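Local coordinates for nicotinate phosphoribosyltransferase (Vibrio cholerae, PDB 4HL7), which probably catalyses the ATP-dependent formation of nicotinate mononucleotide from nicotinate and phosphoribosyl diphosphate, a step of NAD(+) biosynthesis, at residues H11-L16 against G66-S71; N25-I30 against D127-E132; R292-C297 against I322-L327. All coordinates share one frame; numbering follows the deposited sequence.

In the fold
From the N terminus, residues 11-16 form a loop that runs into helix 21-33. The loop at 66-71, which follows helix 52-64, returns to it and closes contact 1. Before this happens, helix 21-33 has opened contact 2, which closes only at 127-132, which spans the turn from helix 125-128 into helix 131-147; the segments of contacts 1 and 2 therefore cross along the chain. They also touch in space, Phe-70 CZ lying 4.0 Å from Leu-130 CD1. Contact 3 follows in series, joining neighbouring strands 290-293 and 320-323 of the parallel sheet. Its centre is about 23 Å from that of contact 2, on the opposite side of the chain's centre.

Contact 1. Residues H11-L16 against G66-S71; sequences HIIRSL and GTLRFS
Leu-16 reaches in between Leu-68 and Phe-70 and carries most of this loop-to-loop contact. Its CB sits over one face of the Phe-70 ring, 3.9 Å from the centroid and 18° off the ring normal, which qualifies as a CH-pi interaction. With CG anti to the carbonyl carbon (chi1 -78°), the chain continues past Leu-68, and Leu-16 CG comes within 3.8 Å of Leu-68 CB. Here the branches part. Leu-16 CD1 also lies over the ring, 3.6 Å from Phe-70 CE2, and reaches the backbone at Arg-69 C, 3.7 Å away. The other methyl, Leu-16 CD2, meets Leu-68 CD1 at 3.6 Å. That same Leu-68 CD1 is also touched by Ile-13 CG2 at 4.1 Å, the two side chains crossing at about a right angle.

No direct hydrogen bond spans the segments. Instead one water accepts from Leu-16 N and donates to Arg-69 O. The Arg-69 CB points away, and its NH1 bonds in the guanidinium plane to Gly-66 O and Leu-68 O, so one nitrogen links two carbonyls of its own loop. Ile-13 also touches Leu-134 and Ile-138 of helix 131-147. The whole is an apolar loop-on-loop contact, packing the connection between helices 52-64 and 72-81, where Ser-71 serves as N-cap, against the loop that precedes helix 21-33.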
ATOM      1  N   HIS A  11      13.101  16.231   9.475  1.00 31.84           N
ATOM      2  CA  HIS A  11      12.423  16.073   8.184  1.00 32.45           C
ATOM      3  C   HIS A  11      11.376  14.966   8.281  1.00 28.24           C
ATOM      4  O   HIS A  11      11.626  13.918   8.885  1.00 31.45           O
ATOM      5  CB  HIS A  11      13.466  15.792   7.092  1.00 33.94           C
ATOM      6  CG  HIS A  11      14.499  14.740   7.478  1.00 40.95           C
ATOM      7  ND1 HIS A  11      14.643  14.280   8.754  1.00 46.23           N
ATOM      8  CD2 HIS A  11      15.453  14.053   6.706  1.00 41.71           C
ATOM      9  CE1 HIS A  11      15.623  13.346   8.796  1.00 47.54           C
ATOM     10  NE2 HIS A  11      16.117  13.199   7.546  1.00 43.82           N
ATOM     11  N   ILE A  12      10.179  15.241   7.756  1.00 25.07           N
ATOM     12  CA  ILE A  12       9.074  14.257   7.681  1.00 24.45           C
ATOM     13  C   ILE A  12       9.459  13.222   6.601  1.00 22.77           C
ATOM     14  O   ILE A  12       9.624  12.048   6.895  1.00 23.59           O
ATOM     15  CB  ILE A  12       7.721  14.976   7.383  1.00 24.72           C
ATOM     16  CG1 ILE A  12       7.348  15.874   8.592  1.00 26.43           C
ATOM     17  CG2 ILE A  12       6.640  13.957   6.979  1.00 22.27           C
ATOM     18  CD1 ILE A  12       6.058  16.651   8.419  1.00 28.57           C
ATOM     19  N   ILE A  13       9.664  13.683   5.384  1.00 22.66           N
ATOM     20  CA  ILE A  13      10.068  12.798   4.295  1.00 20.79           C
ATOM     21  C   ILE A  13      11.605  12.790   4.206  1.00 22.10           C
ATOM     22  O   ILE A  13      12.250  13.844   4.145  1.00 22.15           O
ATOM     23  CB  ILE A  13       9.430  13.223   2.949  1.00 21.17           C
ATOM     24  CG1 ILE A  13       7.871  13.242   3.075  1.00 20.71           C
ATOM     25  CG2 ILE A  13       9.947  12.347   1.814  1.00 19.31           C
ATOM     26  CD1 ILE A  13       7.214  11.889   3.321  1.00 21.33           C
ATOM     27  N   ARG A  14      12.191  11.608   4.209  1.00 21.57           N
ATOM     28  CA  ARG A  14      13.638  11.516   4.422  1.00 23.82           C
ATOM     29  C   ARG A  14      14.433  11.615   3.113  1.00 25.23           C
ATOM     30  O   ARG A  14      15.579  11.992   3.129  1.00 25.34           O
ATOM     31  CB  ARG A  14      13.914  10.223   5.126  1.00 25.19           C
ATOM     32  CG  ARG A  14      13.210  10.256   6.478  1.00 28.38           C
ATOM     33  CD  ARG A  14      14.109   9.847   7.525  1.00 31.62           C
ATOM     34  NE  ARG A  14      13.556  10.127   8.851  1.00 28.84           N
ATOM     35  CZ  ARG A  14      14.122   9.670   9.943  1.00 29.74           C
ATOM     36  NH1 ARG A  14      15.230   8.935   9.837  1.00 28.94           N
ATOM     37  NH2 ARG A  14      13.593   9.938  11.131  1.00 27.91           N
ATOM     38  N   SER A  15      13.804  11.230   2.013  1.00 23.85           N
ATOM     39  CA  SER A  15      14.423  11.206   0.654  1.00 23.80           C
ATOM     40  C   SER A  15      13.335  10.761  -0.300  1.00 22.65           C
ATOM     41  O   SER A  15      12.241  10.378   0.142  1.00 21.50           O
ATOM     42  CB  SER A  15      15.606  10.231   0.571  1.00 23.90           C
ATOM     43  OG  SER A  15      15.195   8.857   0.463  1.00 23.86           O
ATOM     44  N   LEU A  16      13.609  10.767  -1.609  1.00 20.22           N
ATOM     45  CA  LEU A  16      12.579  10.282  -2.551  1.00 22.04           C
ATOM     46  C   LEU A  16      12.572   8.757  -2.611  1.00 19.95           C
ATOM     47  O   LEU A  16      11.827   8.157  -3.417  1.00 20.43           O
ATOM     48  CB  LEU A  16      12.788  10.882  -3.966  1.00 23.50           C
ATOM     49  CG  LEU A  16      12.322  12.336  -4.220  1.00 25.55           C
ATOM     50  CD1 LEU A  16      12.517  12.708  -5.686  1.00 20.47           C
ATOM     51  CD2 LEU A  16      10.867  12.588  -3.788  1.00 28.16           C
ATOM     52  N   GLY A  66       8.328  19.562  -3.984  1.00 25.52           N
ATOM     53  CA  GLY A  66       8.773  20.150  -5.233  1.00 24.67           C
ATOM     54  C   GLY A  66      10.272  20.420  -5.201  1.00 25.88           C
ATOM     55  O   GLY A  66      10.882  20.584  -6.244  1.00 26.55           O
ATOM     56  N   THR A  67      10.876  20.400  -4.017  1.00 26.45           N
ATOM     57  CA  THR A  67      12.314  20.682  -3.898  1.00 27.12           C
ATOM     58  C   THR A  67      13.187  19.406  -3.825  1.00 27.82           C
ATOM     59  O   THR A  67      14.423  19.470  -3.801  1.00 27.91           O
ATOM     60  CB  THR A  67      12.605  21.560  -2.683  1.00 29.12           C
ATOM     61  OG1 THR A  67      12.370  20.845  -1.468  1.00 28.18           O
ATOM     62  CG2 THR A  67      11.751  22.809  -2.718  1.00 30.91           C
ATOM     63  N   LEU A  68      12.538  18.257  -3.692  1.00 26.78           N
ATOM     64  CA  LEU A  68      13.273  16.996  -3.551  1.00 24.70           C
ATOM     65  C   LEU A  68      13.798  16.507  -4.859  1.00 24.12           C
ATOM     66  O   LEU A  68      13.180  16.723  -5.917  1.00 24.11           O
ATOM     67  CB  LEU A  68      12.378  15.902  -2.952  1.00 24.78           C
ATOM     68  CG  LEU A  68      11.917  16.195  -1.539  1.00 25.14           C
ATOM     69  CD1 LEU A  68      11.252  14.900  -1.050  1.00 26.93           C
ATOM     70  CD2 LEU A  68      13.075  16.610  -0.622  1.00 29.62           C
ATOM     71  N   ARG A  69      14.931  15.807  -4.810  1.00 22.29           N
ATOM     72  CA  ARG A  69      15.510  15.261  -6.058  1.00 23.29           C
ATOM     73  C   ARG A  69      16.015  13.861  -5.790  1.00 23.93           C
ATOM     74  O   ARG A  69      16.361  13.564  -4.652  1.00 24.70           O
ATOM     75  CB  ARG A  69      16.680  16.151  -6.508  1.00 25.46           C
ATOM     76  CG  ARG A  69      16.289  17.617  -6.753  1.00 28.57           C
ATOM     77  CD  ARG A  69      15.573  17.710  -8.100  1.00 30.96           C
ATOM     78  NE  ARG A  69      15.300  19.081  -8.559  1.00 34.05           N
ATOM     79  CZ  ARG A  69      14.265  19.831  -8.152  1.00 36.16           C
ATOM     80  NH1 ARG A  69      13.394  19.382  -7.245  1.00 31.90           N
ATOM     81  NH2 ARG A  69      14.099  21.040  -8.651  1.00 34.18           N
ATOM     82  N   PHE A  70      16.147  13.022  -6.821  1.00 24.12           N
ATOM     83  CA  PHE A  70      16.933  11.788  -6.616  1.00 24.70           C
ATOM     84  C   PHE A  70      18.411  12.133  -6.671  1.00 26.81           C
ATOM     85  O   PHE A  70      18.845  12.727  -7.672  1.00 31.87           O
ATOM     86  CB  PHE A  70      16.601  10.751  -7.695  1.00 24.65           C
ATOM     87  CG  PHE A  70      15.252  10.090  -7.515  1.00 23.14           C
ATOM     88  CD1 PHE A  70      15.084   9.018  -6.634  1.00 22.70           C
ATOM     89  CD2 PHE A  70      14.137  10.555  -8.205  1.00 22.31           C
ATOM     90  CE1 PHE A  70      13.822   8.424  -6.483  1.00 21.84           C
ATOM     91  CE2 PHE A  70      12.880   9.964  -8.056  1.00 23.71           C
ATOM     92  CZ  PHE A  70      12.714   8.881  -7.200  1.00 20.77           C
ATOM     93  N   SER A  71      19.193  11.682  -5.687  1.00 27.79           N
ATOM     94  CA  SER A  71      20.649  11.948  -5.645  1.00 28.71           C
ATOM     95  C   SER A  71      21.358  10.847  -6.414  1.00 32.22           C
ATOM     96  O   SER A  71      20.772   9.804  -6.718  1.00 27.73           O
ATOM     97  CB  SER A  71      21.167  11.988  -4.220  1.00 31.08           C
ATOM     98  OG  SER A  71      21.211  10.683  -3.660  1.00 30.15           O
TER
HETATM   99  O   HOH W   1      16.162  11.707  -2.521  1.00 25.43           O

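Contact 2. Residues N25-I30 against D127-E132; sequences NMMQAI and DTILYE
Met-26 and Ile-129 make the first touch as helix 21-33 passes the turn of chain between helix 125-128 and helix 131-147. Met-26, modelled as selenomethionine, crosses the isoleucine at about a right angle, with its CG 3.7 Å from Ile-129 CD1. The SE atom of Met-26 remains beside the same methyl, 3.8 Å from Ile-129 CD1.

Met-27, also selenomethionine, comes nearest in the backbone, its CA 6.6 Å from that of Ile-129. Its CG is anti to the backbone N (chi1 -173°) and the chain stays extended beyond it, so successive atoms meet successive partners. Near the root, Met-27 CB lies 3.8 Å from Ile-129 CG2. Further out, Met-27 SE is 3.7 Å from Leu-130 CD1, and the two side chains cross at about a right angle. Phe-89 and Leu-93 of helix 87-93 also touch Met-27.

One turn after Met-26, Ile-30 completes the surface. Its CD1 presses on Ile-129 CD1 at 3.4 Å, closer than usual for two methyl carbons and a sign of tight packing. Ile-129 sends CG1 anti to its own backbone N (chi1 -177°), which carries CD1 to the position where Met-26 and Ile-30 both reach it.

Every touching residue is buried and no hydrogen bond crosses between the segments. A polar tie lies just beside them: Lys-23 NZ, on the same helix, donates to Ile-129 O and forms a salt bridge with Glu-132. The arrangement is an apolar helix-to-turn junction, in which residues spaced one helical turn apart receive an isoleucine tip, within the N-terminal domain of the NAPRTase family.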
ATOM      1  N   ASN A  25       8.705   1.011  -8.561  1.00 15.96           N
ATOM      2  CA  ASN A  25       8.684  -0.074  -9.493  1.00 15.60           C
ATOM      3  C   ASN A  25       7.567   0.087 -10.539  1.00 14.88           C
ATOM      4  O   ASN A  25       7.825  -0.039 -11.755  1.00 16.00           O
ATOM      5  CB  ASN A  25       8.589  -1.399  -8.737  1.00 16.87           C
ATOM      6  CG  ASN A  25       9.751  -1.610  -7.808  1.00 19.18           C
ATOM      7  OD1 ASN A  25      10.791  -0.887  -7.864  1.00 19.21           O
ATOM      8  ND2 ASN A  25       9.588  -2.593  -6.883  1.00 23.33           N
HETATM    9  N   MSE A  26       6.345   0.415 -10.092  1.00 14.37           N
HETATM   10  CA  MSE A  26       5.244   0.627 -10.987  1.00 15.01           C
HETATM   11  C   MSE A  26       5.527   1.855 -11.833  1.00 15.36           C
HETATM   12  O   MSE A  26       5.165   1.887 -13.003  1.00 14.57           O
HETATM   13  CB  MSE A  26       3.966   0.792 -10.154  1.00 15.81           C
HETATM   14  CG  MSE A  26       2.743   0.670 -10.979  1.00 20.95           C
HETATM   15 SE   MSE A  26       1.309   0.519  -9.598  1.00 32.35          SE
HETATM   16  CE  MSE A  26       1.672  -0.465  -8.349  1.00 15.48           C
HETATM   17  N   MSE A  27       6.245   2.838 -11.298  1.00 15.23           N
HETATM   18  CA  MSE A  27       6.607   3.986 -12.164  1.00 14.63           C
HETATM   19  C   MSE A  27       7.426   3.552 -13.364  1.00 14.59           C
HETATM   20  O   MSE A  27       7.288   4.100 -14.478  1.00 15.91           O
HETATM   21  CB  MSE A  27       7.399   4.995 -11.311  1.00 14.48           C
HETATM   22  CG  MSE A  27       7.648   6.283 -12.136  1.00 17.74           C
HETATM   23 SE   MSE A  27       8.693   7.465 -10.937  1.00 22.28          SE
HETATM   24  CE  MSE A  27       9.091   9.024 -12.054  1.00 21.28           C
ATOM     25  N   GLN A  28       8.326   2.593 -13.173  1.00 16.43           N
ATOM     26  CA  GLN A  28       9.031   2.032 -14.339  1.00 17.57           C
ATOM     27  C   GLN A  28       8.105   1.423 -15.348  1.00 17.33           C
ATOM     28  O   GLN A  28       8.297   1.619 -16.592  1.00 16.80           O
ATOM     29  CB  GLN A  28      10.160   1.037 -13.991  1.00 18.74           C
ATOM     30  CG  GLN A  28      10.574   0.267 -15.272  1.00 22.63           C
ATOM     31  CD  GLN A  28      11.858  -0.443 -15.128  1.00 25.96           C
ATOM     32  OE1 GLN A  28      12.894   0.177 -14.842  1.00 31.89           O
ATOM     33  NE2 GLN A  28      11.823  -1.761 -15.276  1.00 30.08           N
ATOM     34  N   ALA A  29       7.102   0.660 -14.895  1.00 16.27           N
ATOM     35  CA  ALA A  29       6.229  -0.019 -15.860  1.00 16.26           C
ATOM     36  C   ALA A  29       5.376   0.995 -16.609  1.00 17.03           C
ATOM     37  O   ALA A  29       5.132   0.902 -17.817  1.00 15.28           O
ATOM     38  CB  ALA A  29       5.318  -1.049 -15.160  1.00 16.45           C
ATOM     39  N   ILE A  30       4.983   2.030 -15.896  1.00 14.92           N
ATOM     40  CA  ILE A  30       4.137   3.127 -16.489  1.00 15.03           C
ATOM     41  C   ILE A  30       5.035   3.936 -17.458  1.00 15.58           C
ATOM     42  O   ILE A  30       4.596   4.318 -18.581  1.00 15.11           O
ATOM     43  CB  ILE A  30       3.581   4.052 -15.375  1.00 15.17           C
ATOM     44  CG1 ILE A  30       2.553   3.257 -14.552  1.00 16.69           C
ATOM     45  CG2 ILE A  30       2.883   5.320 -15.965  1.00 16.99           C
ATOM     46  CD1 ILE A  30       2.337   3.868 -13.165  1.00 15.58           C
ATOM     47  N   ASP A 127       4.308  10.795 -13.540  1.00 15.44           N
ATOM     48  CA  ASP A 127       4.770  11.914 -12.745  1.00 16.99           C
ATOM     49  C   ASP A 127       4.055  12.104 -11.405  1.00 15.95           C
ATOM     50  O   ASP A 127       4.553  12.866 -10.527  1.00 17.67           O
ATOM     51  CB  ASP A 127       4.749  13.142 -13.568  1.00 18.99           C
ATOM     52  CG  ASP A 127       5.766  13.029 -14.762  1.00 22.46           C
ATOM     53  OD1 ASP A 127       5.690  13.842 -15.614  1.00 24.55           O
ATOM     54  OD2 ASP A 127       6.572  12.063 -14.801  1.00 26.69           O
ATOM     55  N   THR A 128       2.951  11.392 -11.238  1.00 14.95           N
ATOM     56  CA  THR A 128       2.125  11.553  -9.999  1.00 14.64           C
ATOM     57  C   THR A 128       2.109  10.294  -9.135  1.00 14.43           C
ATOM     58  O   THR A 128       1.656  10.361  -7.982  1.00 14.13           O
ATOM     59  CB  THR A 128       0.687  12.017 -10.264  1.00 14.91           C
ATOM     60  OG1 THR A 128      -0.027  11.063 -11.057  1.00 15.37           O
ATOM     61  CG2 THR A 128       0.646  13.439 -10.936  1.00 15.34           C
ATOM     62  N   ILE A 129       2.548   9.167  -9.704  1.00 14.75           N
ATOM     63  CA  ILE A 129       2.416   7.894  -8.968  1.00 16.73           C
ATOM     64  C   ILE A 129       3.190   7.905  -7.627  1.00 16.74           C
ATOM     65  O   ILE A 129       2.772   7.285  -6.662  1.00 17.94           O
ATOM     66  CB  ILE A 129       2.767   6.648  -9.821  1.00 17.46           C
ATOM     67  CG1 ILE A 129       2.512   5.364  -8.981  1.00 19.12           C
ATOM     68  CG2 ILE A 129       4.202   6.676 -10.257  1.00 18.11           C
ATOM     69  CD1 ILE A 129       2.297   4.140  -9.781  1.00 18.81           C
ATOM     70  N   LEU A 130       4.309   8.628  -7.563  1.00 16.35           N
ATOM     71  CA  LEU A 130       5.057   8.654  -6.318  1.00 17.47           C
ATOM     72  C   LEU A 130       4.424   9.449  -5.165  1.00 17.48           C
ATOM     73  O   LEU A 130       4.875   9.298  -4.026  1.00 18.06           O
ATOM     74  CB  LEU A 130       6.505   9.116  -6.534  1.00 17.19           C
ATOM     75  CG  LEU A 130       7.345   8.314  -7.536  1.00 18.11           C
ATOM     76  CD1 LEU A 130       8.775   8.839  -7.514  1.00 19.90           C
ATOM     77  CD2 LEU A 130       7.270   6.810  -7.267  1.00 18.00           C
ATOM     78  N   TYR A 131       3.438  10.298  -5.449  1.00 16.85           N
ATOM     79  CA  TYR A 131       2.858  11.152  -4.388  1.00 17.31           C
ATOM     80  C   TYR A 131       2.249  10.341  -3.269  1.00 16.84           C
ATOM     81  O   TYR A 131       2.384  10.695  -2.131  1.00 16.98           O
ATOM     82  CB  TYR A 131       1.729  12.100  -4.892  1.00 16.11           C
ATOM     83  CG  TYR A 131       2.219  13.424  -5.486  1.00 16.32           C
ATOM     84  CD1 TYR A 131       2.066  13.702  -6.833  1.00 16.25           C
ATOM     85  CD2 TYR A 131       2.825  14.359  -4.681  1.00 16.42           C
ATOM     86  CE1 TYR A 131       2.507  14.901  -7.379  1.00 17.08           C
ATOM     87  CE2 TYR A 131       3.272  15.569  -5.202  1.00 18.29           C
ATOM     88  CZ  TYR A 131       3.104  15.842  -6.530  1.00 17.45           C
ATOM     89  OH  TYR A 131       3.522  17.065  -7.040  1.00 18.93           O
ATOM     90  N   GLU A 132       1.497   9.295  -3.636  1.00 16.42           N
ATOM     91  CA  GLU A 132       0.594   8.631  -2.686  1.00 17.33           C
ATOM     92  C   GLU A 132       1.146   8.450  -1.286  1.00 16.74           C
ATOM     93  O   GLU A 132       0.511   8.934  -0.314  1.00 16.68           O
ATOM     94  CB  GLU A 132       0.152   7.239  -3.257  1.00 19.15           C
ATOM     95  CG  GLU A 132      -0.647   6.405  -2.273  1.00 19.77           C
ATOM     96  CD  GLU A 132      -1.131   5.100  -2.884  1.00 23.57           C
ATOM     97  OE1 GLU A 132      -1.099   4.988  -4.116  1.00 22.01           O
ATOM     98  OE2 GLU A 132      -1.612   4.239  -2.105  1.00 24.51           O
TER

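Contact 3. Residues R292-C297 against I322-L327; sequences RHDSGC and IFSDGL
Arg-292 pairs with Ile-322, and His-293 with Phe-323, in parallel register at the C-terminal ends of two neighbouring strands. Helix 298-311 links these strands, making a beta-alpha-beta crossover of the TIM-barrel-like domain.

Backbone bonds define the register. His-293 N donates to Ile-322 O at 2.7 Å, and Ser-324 N to His-293 O at 3.0 Å.

Among side-chain polar contacts, Ser-324 OG stands between its own backbone N and carbonyl carbon (chi1 67°), 3.0 Å from both His-293 O and Asp-294 OD2, competing acceptors for its one proton. Arg-292 NE donates weakly to Ser-324 OG, while its NH2 bonds to Thr-229. A sulfate, probably from the crystallisation liquor, lies about 5 Å from the Ser-324 side chain, and Arg-292 and Asp-294 touch His-232, predicted to be autophosphorylated but unmodified here, consistent with a position near the active site.

Apolar packing falls to the opposite sheet face from Arg-292 and Ile-322: His-293 CB meets Phe-323 CD1 at 3.7 Å, the rings inclined at 55°.

Waters add further bridges. One joins His-293 ND1 to Asp-325 N; another donates to Gly-296 O at 2.8 Å and to Asp-325 OD2 at 2.7 Å.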
ATOM      1  N   ARG A 292      -1.362 -11.733  -3.066  1.00 15.79           N
ATOM      2  CA  ARG A 292      -1.525 -10.978  -1.805  1.00 17.03           C
ATOM      3  C   ARG A 292      -2.990 -10.995  -1.392  1.00 16.66           C
ATOM      4  O   ARG A 292      -3.880 -10.754  -2.228  1.00 14.73           O
ATOM      5  CB  ARG A 292      -1.043  -9.522  -2.001  1.00 16.48           C
ATOM      6  CG  ARG A 292      -1.154  -8.660  -0.718  1.00 18.78           C
ATOM      7  CD  ARG A 292      -0.570  -7.238  -0.941  1.00 23.35           C
ATOM      8  NE  ARG A 292      -1.713  -6.350  -1.088  1.00 38.65           N
ATOM      9  CZ  ARG A 292      -1.938  -5.487  -2.082  1.00 40.23           C
ATOM     10  NH1 ARG A 292      -3.100  -4.830  -2.107  1.00 43.78           N
ATOM     11  NH2 ARG A 292      -1.014  -5.214  -3.000  1.00 40.10           N
ATOM     12  N   HIS A 293      -3.228 -11.202  -0.097  1.00 15.55           N
ATOM     13  CA  HIS A 293      -4.591 -11.164   0.454  1.00 16.01           C
ATOM     14  C   HIS A 293      -4.835  -9.823   1.079  1.00 15.84           C
ATOM     15  O   HIS A 293      -4.047  -9.390   1.921  1.00 17.01           O
ATOM     16  CB  HIS A 293      -4.724 -12.211   1.553  1.00 14.83           C
ATOM     17  CG  HIS A 293      -6.029 -12.148   2.272  1.00 14.78           C
ATOM     18  ND1 HIS A 293      -6.148 -11.585   3.486  1.00 16.10           N
ATOM     19  CD2 HIS A 293      -7.312 -12.462   1.855  1.00 14.64           C
ATOM     20  CE1 HIS A 293      -7.425 -11.579   3.856  1.00 15.22           C
ATOM     21  NE2 HIS A 293      -8.148 -12.105   2.854  1.00 16.51           N
ATOM     22  N   ASP A 294      -5.941  -9.167   0.716  1.00 16.49           N
ATOM     23  CA  ASP A 294      -6.224  -7.837   1.292  1.00 18.86           C
ATOM     24  C   ASP A 294      -7.671  -7.594   1.716  1.00 22.93           C
ATOM     25  O   ASP A 294      -7.981  -6.525   2.192  1.00 23.09           O
ATOM     26  CB  ASP A 294      -5.840  -6.750   0.291  1.00 22.65           C
ATOM     27  CG  ASP A 294      -5.595  -5.356   0.973  1.00 34.44           C
ATOM     28  OD1 ASP A 294      -6.129  -4.330   0.448  1.00 33.40           O
ATOM     29  OD2 ASP A 294      -4.901  -5.275   2.032  1.00 31.70           O
ATOM     30  N   SER A 295      -8.577  -8.540   1.504  1.00 20.38           N
ATOM     31  CA  SER A 295      -9.958  -8.335   1.980  1.00 21.71           C
ATOM     32  C   SER A 295     -10.645  -9.677   2.153  1.00 19.00           C
ATOM     33  O   SER A 295     -10.270 -10.665   1.498  1.00 19.62           O
ATOM     34  CB  SER A 295     -10.755  -7.491   0.993  1.00 20.74           C
ATOM     35  OG  SER A 295     -10.838  -8.147  -0.241  1.00 21.10           O
ATOM     36  N   GLY A 296     -11.639  -9.727   3.021  1.00 20.07           N
ATOM     37  CA  GLY A 296     -12.414 -10.987   3.178  1.00 20.94           C
ATOM     38  C   GLY A 296     -11.607 -11.984   3.982  1.00 20.52           C
ATOM     39  O   GLY A 296     -10.577 -11.632   4.597  1.00 21.64           O
ATOM     40  N   CYS A 297     -12.171 -13.165   4.160  1.00 20.42           N
ATOM     41  CA  CYS A 297     -11.598 -14.135   5.096  1.00 19.77           C
ATOM     42  C   CYS A 297     -10.286 -14.684   4.524  1.00 18.18           C
ATOM     43  O   CYS A 297     -10.261 -15.176   3.380  1.00 17.66           O
ATOM     44  CB  CYS A 297     -12.566 -15.295   5.270  1.00 23.01           C
ATOM     45  SG  CYS A 297     -11.877 -16.692   6.227  1.00 24.18           S
ATOM     46  N   ILE A 322       1.213 -13.272   0.576  1.00 16.47           N
ATOM     47  CA  ILE A 322       1.431 -12.133   1.513  1.00 16.42           C
ATOM     48  C   ILE A 322       0.045 -11.772   2.030  1.00 15.98           C
ATOM     49  O   ILE A 322      -0.850 -11.426   1.233  1.00 16.79           O
ATOM     50  CB  ILE A 322       2.025 -10.889   0.800  1.00 16.72           C
ATOM     51  CG1 ILE A 322       3.346 -11.293   0.127  1.00 22.27           C
ATOM     52  CG2 ILE A 322       2.204  -9.740   1.822  1.00 17.12           C
ATOM     53  CD1 ILE A 322       4.402 -10.200   0.032  1.00 28.66           C
ATOM     54  N   PHE A 323      -0.146 -11.893   3.339  1.00 13.93           N
ATOM     55  CA  PHE A 323      -1.389 -11.459   4.006  1.00 15.37           C
ATOM     56  C   PHE A 323      -1.172 -10.008   4.481  1.00 16.88           C
ATOM     57  O   PHE A 323      -0.156  -9.725   5.088  1.00 18.80           O
ATOM     58  CB  PHE A 323      -1.638 -12.371   5.215  1.00 14.42           C
ATOM     59  CG  PHE A 323      -1.958 -13.758   4.829  1.00 15.14           C
ATOM     60  CD1 PHE A 323      -3.246 -14.093   4.431  1.00 16.00           C
ATOM     61  CD2 PHE A 323      -0.955 -14.735   4.825  1.00 16.44           C
ATOM     62  CE1 PHE A 323      -3.557 -15.418   4.051  1.00 17.52           C
ATOM     63  CE2 PHE A 323      -1.273 -16.072   4.444  1.00 18.34           C
ATOM     64  CZ  PHE A 323      -2.568 -16.375   4.047  1.00 17.33           C
ATOM     65  N   SER A 324      -2.088  -9.110   4.159  1.00 18.37           N
ATOM     66  CA  SER A 324      -1.897  -7.674   4.465  1.00 18.18           C
ATOM     67  C   SER A 324      -3.152  -6.960   4.989  1.00 21.24           C
ATOM     68  O   SER A 324      -3.152  -5.717   5.061  1.00 19.83           O
ATOM     69  CB  SER A 324      -1.393  -6.939   3.214  1.00 18.26           C
ATOM     70  OG  SER A 324      -2.407  -6.904   2.179  1.00 20.81           O
ATOM     71  N   ASP A 325      -4.173  -7.716   5.395  1.00 17.79           N
ATOM     72  CA  ASP A 325      -5.458  -7.095   5.771  1.00 20.16           C
ATOM     73  C   ASP A 325      -5.556  -6.735   7.247  1.00 19.64           C
ATOM     74  O   ASP A 325      -6.205  -7.441   8.034  1.00 23.67           O
ATOM     75  CB  ASP A 325      -6.669  -7.967   5.378  1.00 20.42           C
ATOM     76  CG  ASP A 325      -7.995  -7.220   5.525  1.00 26.59           C
ATOM     77  OD1 ASP A 325      -7.991  -5.983   5.630  1.00 24.18           O
ATOM     78  OD2 ASP A 325      -9.034  -7.875   5.574  1.00 29.01           O
ATOM     79  N   GLY A 326      -4.946  -5.615   7.626  1.00 20.40           N
ATOM     80  CA  GLY A 326      -5.062  -5.069   8.964  1.00 20.78           C
ATOM     81  C   GLY A 326      -4.632  -6.046  10.053  1.00 20.78           C
ATOM     82  O   GLY A 326      -5.312  -6.208  11.056  1.00 22.80           O
ATOM     83  N   LEU A 327      -3.463  -6.660   9.871  1.00 20.32           N
ATOM     84  CA  LEU A 327      -3.002  -7.727  10.802  1.00 18.56           C
ATOM     85  C   LEU A 327      -2.455  -7.217  12.105  1.00 19.07           C
ATOM     86  O   LEU A 327      -1.946  -6.115  12.176  1.00 19.39           O
ATOM     87  CB  LEU A 327      -1.892  -8.537  10.116  1.00 17.38           C
ATOM     88  CG  LEU A 327      -2.551  -9.324   8.963  1.00 20.33           C
ATOM     89  CD1 LEU A 327      -1.470  -9.783   8.005  1.00 21.37           C
ATOM     90  CD2 LEU A 327      -3.380 -10.538   9.434  1.00 22.59           C
TER
HETATM   91  O   HOH W   2      -4.476 -10.646   5.607  1.00 16.60           O
HETATM   92  O   HOH W   3      -6.963  -4.283   3.935  1.00 33.77           O
HETATM   93  O   HOH W   4      -9.107 -10.363   6.664  1.00 30.69           O